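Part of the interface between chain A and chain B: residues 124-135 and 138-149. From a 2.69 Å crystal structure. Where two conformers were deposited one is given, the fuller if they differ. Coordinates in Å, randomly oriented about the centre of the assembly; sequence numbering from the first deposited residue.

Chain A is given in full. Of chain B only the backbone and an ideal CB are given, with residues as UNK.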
# COMPACT_ATOMS: atom_id res chain seq x y z
N ARG A 124 -3.40 -10.90 -16.46
CA ARG A 124 -4.85 -10.82 -16.44
C ARG A 124 -5.27 -9.42 -16.09
O ARG A 124 -6.22 -8.88 -16.69
CB ARG A 124 -5.47 -11.81 -15.48
CG ARG A 124 -5.57 -13.19 -16.03
CD ARG A 124 -6.06 -14.10 -14.95
NE ARG A 124 -5.13 -15.23 -14.81
CZ ARG A 124 -4.41 -15.52 -13.71
NH1 ARG A 124 -3.60 -16.57 -13.75
NH2 ARG A 124 -4.50 -14.79 -12.58
N LEU A 125 -4.57 -8.80 -15.14
CA LEU A 125 -4.97 -7.44 -14.74
C LEU A 125 -4.77 -6.42 -15.86
O LEU A 125 -5.70 -5.62 -16.17
CB LEU A 125 -4.22 -6.99 -13.50
CG LEU A 125 -5.03 -6.37 -12.36
CD1 LEU A 125 -4.06 -5.68 -11.39
CD2 LEU A 125 -6.11 -5.39 -12.84
N LEU A 126 -3.58 -6.45 -16.47
CA LEU A 126 -3.24 -5.44 -17.45
C LEU A 126 -4.07 -5.61 -18.71
O LEU A 126 -4.33 -4.66 -19.44
CB LEU A 126 -1.79 -5.51 -17.81
CG LEU A 126 -0.82 -5.13 -16.71
CD1 LEU A 126 0.55 -5.66 -17.11
CD2 LEU A 126 -0.78 -3.61 -16.44
N SER A 127 -4.47 -6.85 -18.94
CA SER A 127 -5.29 -7.17 -20.05
C SER A 127 -6.64 -6.51 -19.84
O SER A 127 -7.16 -5.83 -20.74
CB SER A 127 -5.43 -8.66 -20.14
OG SER A 127 -6.36 -8.96 -21.14
N ALA A 128 -7.20 -6.66 -18.64
CA ALA A 128 -8.47 -6.04 -18.27
C ALA A 128 -8.42 -4.52 -18.30
O ALA A 128 -9.44 -3.87 -18.26
CB ALA A 128 -8.88 -6.50 -16.88
N LEU A 129 -7.23 -3.96 -18.34
CA LEU A 129 -7.09 -2.52 -18.36
C LEU A 129 -6.84 -1.98 -19.75
O LEU A 129 -6.74 -0.77 -19.94
CB LEU A 129 -5.91 -2.12 -17.48
CG LEU A 129 -5.97 -2.45 -16.00
CD1 LEU A 129 -4.83 -1.72 -15.29
CD2 LEU A 129 -7.28 -2.06 -15.39
N ALA A 130 -6.71 -2.86 -20.73
CA ALA A 130 -6.25 -2.41 -22.04
C ALA A 130 -7.28 -1.56 -22.85
O ALA A 130 -6.90 -0.84 -23.78
CB ALA A 130 -5.74 -3.60 -22.84
N ASP A 131 -8.56 -1.65 -22.47
CA ASP A 131 -9.65 -0.88 -23.10
C ASP A 131 -9.87 0.49 -22.47
O ASP A 131 -10.72 1.26 -22.94
CB ASP A 131 -10.97 -1.64 -22.95
CG ASP A 131 -11.26 -2.59 -24.10
OD1 ASP A 131 -11.00 -2.23 -25.27
OD2 ASP A 131 -11.78 -3.69 -23.83
N THR A 132 -9.13 0.79 -21.41
CA THR A 132 -9.52 1.84 -20.45
C THR A 132 -8.54 3.01 -20.40
O THR A 132 -7.51 2.94 -21.08
CB THR A 132 -9.64 1.22 -19.05
OG1 THR A 132 -8.33 0.99 -18.52
CG2 THR A 132 -10.40 -0.12 -19.08
N ASP A 133 -8.84 4.06 -19.62
CA ASP A 133 -7.82 5.10 -19.27
C ASP A 133 -6.61 4.48 -18.62
O ASP A 133 -5.53 5.09 -18.59
CB ASP A 133 -8.27 6.04 -18.17
CG ASP A 133 -9.58 6.63 -18.40
OD1 ASP A 133 -10.09 7.26 -17.44
OD2 ASP A 133 -10.10 6.49 -19.53
N ALA A 134 -6.80 3.33 -17.97
CA ALA A 134 -5.75 2.82 -17.12
C ALA A 134 -4.78 1.99 -17.94
O ALA A 134 -3.91 1.34 -17.39
CB ALA A 134 -6.33 2.00 -15.96
N ALA A 135 -4.92 2.02 -19.26
CA ALA A 135 -4.10 1.13 -20.08
C ALA A 135 -2.60 1.36 -19.88
O ALA A 135 -1.86 0.38 -19.77
CB ALA A 135 -4.49 1.19 -21.54
N UNK B 138 -5.30 10.34 -11.10
CA UNK B 138 -6.51 10.10 -10.36
C UNK B 138 -7.57 9.33 -11.14
O UNK B 138 -8.20 8.42 -10.58
CB UNK B 138 -7.09 11.44 -9.89
N UNK B 139 -7.81 9.69 -12.40
CA UNK B 139 -8.79 8.96 -13.20
C UNK B 139 -8.26 7.58 -13.45
O UNK B 139 -8.98 6.58 -13.41
CB UNK B 139 -9.09 9.67 -14.52
N UNK B 140 -6.96 7.51 -13.68
CA UNK B 140 -6.33 6.25 -13.96
C UNK B 140 -6.64 5.28 -12.84
O UNK B 140 -7.10 4.16 -13.10
CB UNK B 140 -4.82 6.42 -14.14
N UNK B 141 -6.42 5.73 -11.59
CA UNK B 141 -6.58 4.86 -10.42
C UNK B 141 -8.05 4.53 -10.20
O UNK B 141 -8.40 3.38 -9.89
CB UNK B 141 -5.99 5.52 -9.17
N UNK B 142 -8.89 5.55 -10.36
CA UNK B 142 -10.34 5.40 -10.39
C UNK B 142 -10.76 4.27 -11.35
O UNK B 142 -11.51 3.37 -10.97
CB UNK B 142 -11.00 6.72 -10.80
N UNK B 143 -10.23 4.32 -12.57
CA UNK B 143 -10.45 3.28 -13.59
C UNK B 143 -9.98 1.92 -13.06
O UNK B 143 -10.71 0.92 -13.15
CB UNK B 143 -9.72 3.63 -14.89
N UNK B 144 -8.79 1.89 -12.47
CA UNK B 144 -8.23 0.66 -11.96
C UNK B 144 -9.14 -0.00 -10.92
O UNK B 144 -9.49 -1.20 -11.05
CB UNK B 144 -6.85 0.93 -11.36
N UNK B 145 -9.53 0.76 -9.90
CA UNK B 145 -10.40 0.24 -8.84
C UNK B 145 -11.72 -0.27 -9.41
O UNK B 145 -12.20 -1.33 -9.03
CB UNK B 145 -10.67 1.32 -7.79
N UNK B 146 -12.30 0.50 -10.33
CA UNK B 146 -13.52 0.09 -11.01
C UNK B 146 -13.36 -1.29 -11.64
O UNK B 146 -14.22 -2.16 -11.47
CB UNK B 146 -13.90 1.12 -12.08
N UNK B 147 -12.27 -1.48 -12.36
CA UNK B 147 -11.97 -2.77 -12.98
C UNK B 147 -11.77 -3.85 -11.92
O UNK B 147 -12.22 -4.99 -12.09
CB UNK B 147 -10.73 -2.66 -13.86
N UNK B 148 -11.10 -3.49 -10.83
CA UNK B 148 -10.72 -4.46 -9.81
C UNK B 148 -11.94 -4.94 -9.03
O UNK B 148 -11.82 -5.74 -8.10
CB UNK B 148 -9.69 -3.85 -8.86
N UNK B 149 -13.12 -4.45 -9.42
CA UNK B 149 -14.35 -4.74 -8.69
C UNK B 149 -15.07 -5.95 -9.27
O UNK B 149 -16.29 -6.07 -9.17
CB UNK B 149 -15.28 -3.52 -8.71

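The chain B segment is helical from 138 to 147, so its positions face chain A in turn as the helix winds. At position 138 the ideal CB has nothing of chain A within 5.5 Å, and the visible atoms set no preference; the residue is Lys138(B), whose NZ is hydrogen-bonded elsewhere in the structure.

Position 139 lies beside Asp133(A), its ideal CB 3.9 Å from Asp133(A) OD1. There is room for a small side chain, and alanine or serine would suit as well as none. The residue is Gly139(B), its phi and psi ordinary helical values.

At 140 CA-to-CB runs sideways, and the helix backbone comes close: the CA atoms of Ala134(A) and this position are 4.7 Å apart, a closeness helped by the small methyl of Ala134(A). A compact apolar residue such as valine, isoleucine or alanine fits. Val140(B) places CG1 4.2 Å from Ala134(A) CB.

Position 141 points away and 142 sideways, neither ideal CB having chain A within 5.5 Å; they hold Leu141(B) and Arg142(B), which make no contact here.

Position 143 points toward chain A, its ideal CB 3.9 Å from Ala134(A) CB and 4.3 Å from Asp133(A) CB. A methyl and a carboxylate side by side favour a small residue, perhaps one with a polar group: serine, threonine, alanine or valine. Thr143(B) combines both characters. Its CG2 packs 3.4 Å from Thr132(A) CB and 3.7 Å from Ala134(A) CB, while its OG1 lies 3.1 Å from Asp133(A) OD1. That hydroxyl also lies 3.0 Å from the O of Gly139(B), and the geometry does not settle which acceptor takes its proton.

At 144 CA-to-CB runs sideways, with Leu129(A) CD2 5.0 Å from the ideal CB. Leucine, methionine or isoleucine could reach the apolar surface there. Leu144(B), with chi1 t and chi2 p, brings CD1 to 4.1 Å from both Leu125(A) CD2 and Leu129(A) CD1.

Positions 145 and 146 have no chain A atom near their ideal CB; they are Leu145(B) and Asp146(B).

Position 147 points toward chain A, its ideal CB only 3.8 Å from Leu129(A) CD2. A modest apolar side chain, valine or alanine for example, suits such proximity. Val147(B) lays both methyls against Leu129(A) CD2, CG2 at 3.7 Å and CG1 at 3.8 Å, and its CG1 also meets Ala128(A) CB at 3.8 Å.

The ideal CB at 148 is beyond 5.5 Å of chain A, so contact requires a long apolar chain such as leucine or methionine. Leu148(B) extends CD2 to 4.0 Å from Leu125(A) CD2. Position 149, out of reach, is Asp149(B).

Chain B (138-149) KGVLRTLLDVLD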
# COMPACT_ATOMS: atom_id res chain seq x y z
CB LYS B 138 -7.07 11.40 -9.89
CG LYS B 138 -6.47 11.91 -8.63
CD LYS B 138 -7.53 12.79 -8.01
CE LYS B 138 -6.99 13.58 -6.90
NZ LYS B 138 -8.12 14.32 -6.33
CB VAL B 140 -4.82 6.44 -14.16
CG1 VAL B 140 -4.08 5.10 -14.14
CG2 VAL B 140 -4.55 7.19 -15.46
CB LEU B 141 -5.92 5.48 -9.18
CG LEU B 141 -4.42 5.77 -9.23
CD1 LEU B 141 -4.01 6.58 -8.02
CD2 LEU B 141 -3.61 4.50 -9.32
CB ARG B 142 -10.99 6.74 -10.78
CG ARG B 142 -12.08 7.21 -9.83
CD ARG B 142 -11.93 8.69 -9.42
NE ARG B 142 -11.79 9.57 -10.58
CZ ARG B 142 -11.31 10.81 -10.52
NH1 ARG B 142 -11.19 11.53 -11.63
NH2 ARG B 142 -10.94 11.32 -9.35
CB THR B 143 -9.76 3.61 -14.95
OG1 THR B 143 -10.28 4.83 -15.50
CG2 THR B 143 -10.01 2.50 -15.94
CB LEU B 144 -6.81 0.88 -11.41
CG LEU B 144 -6.17 -0.26 -10.62
CD1 LEU B 144 -6.11 -1.56 -11.41
CD2 LEU B 144 -4.79 0.16 -10.14
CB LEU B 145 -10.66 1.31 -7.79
CG LEU B 145 -9.45 1.76 -6.96
CD1 LEU B 145 -9.66 3.16 -6.40
CD2 LEU B 145 -9.16 0.77 -5.84
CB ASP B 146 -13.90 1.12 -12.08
CG ASP B 146 -14.44 2.41 -11.49
OD1 ASP B 146 -14.31 2.60 -10.26
OD2 ASP B 146 -14.98 3.23 -12.26
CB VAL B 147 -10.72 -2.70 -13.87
CG1 VAL B 147 -10.24 -4.10 -14.23
CG2 VAL B 147 -11.00 -1.89 -15.12
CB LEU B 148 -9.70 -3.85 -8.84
CG LEU B 148 -8.24 -3.87 -9.30
CD1 LEU B 148 -7.41 -2.87 -8.51
CD2 LEU B 148 -7.66 -5.27 -9.18
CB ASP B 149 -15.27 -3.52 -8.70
CG ASP B 149 -15.63 -3.05 -7.31
OD1 ASP B 149 -15.16 -3.67 -6.33
OD2 ASP B 149 -16.39 -2.06 -7.19
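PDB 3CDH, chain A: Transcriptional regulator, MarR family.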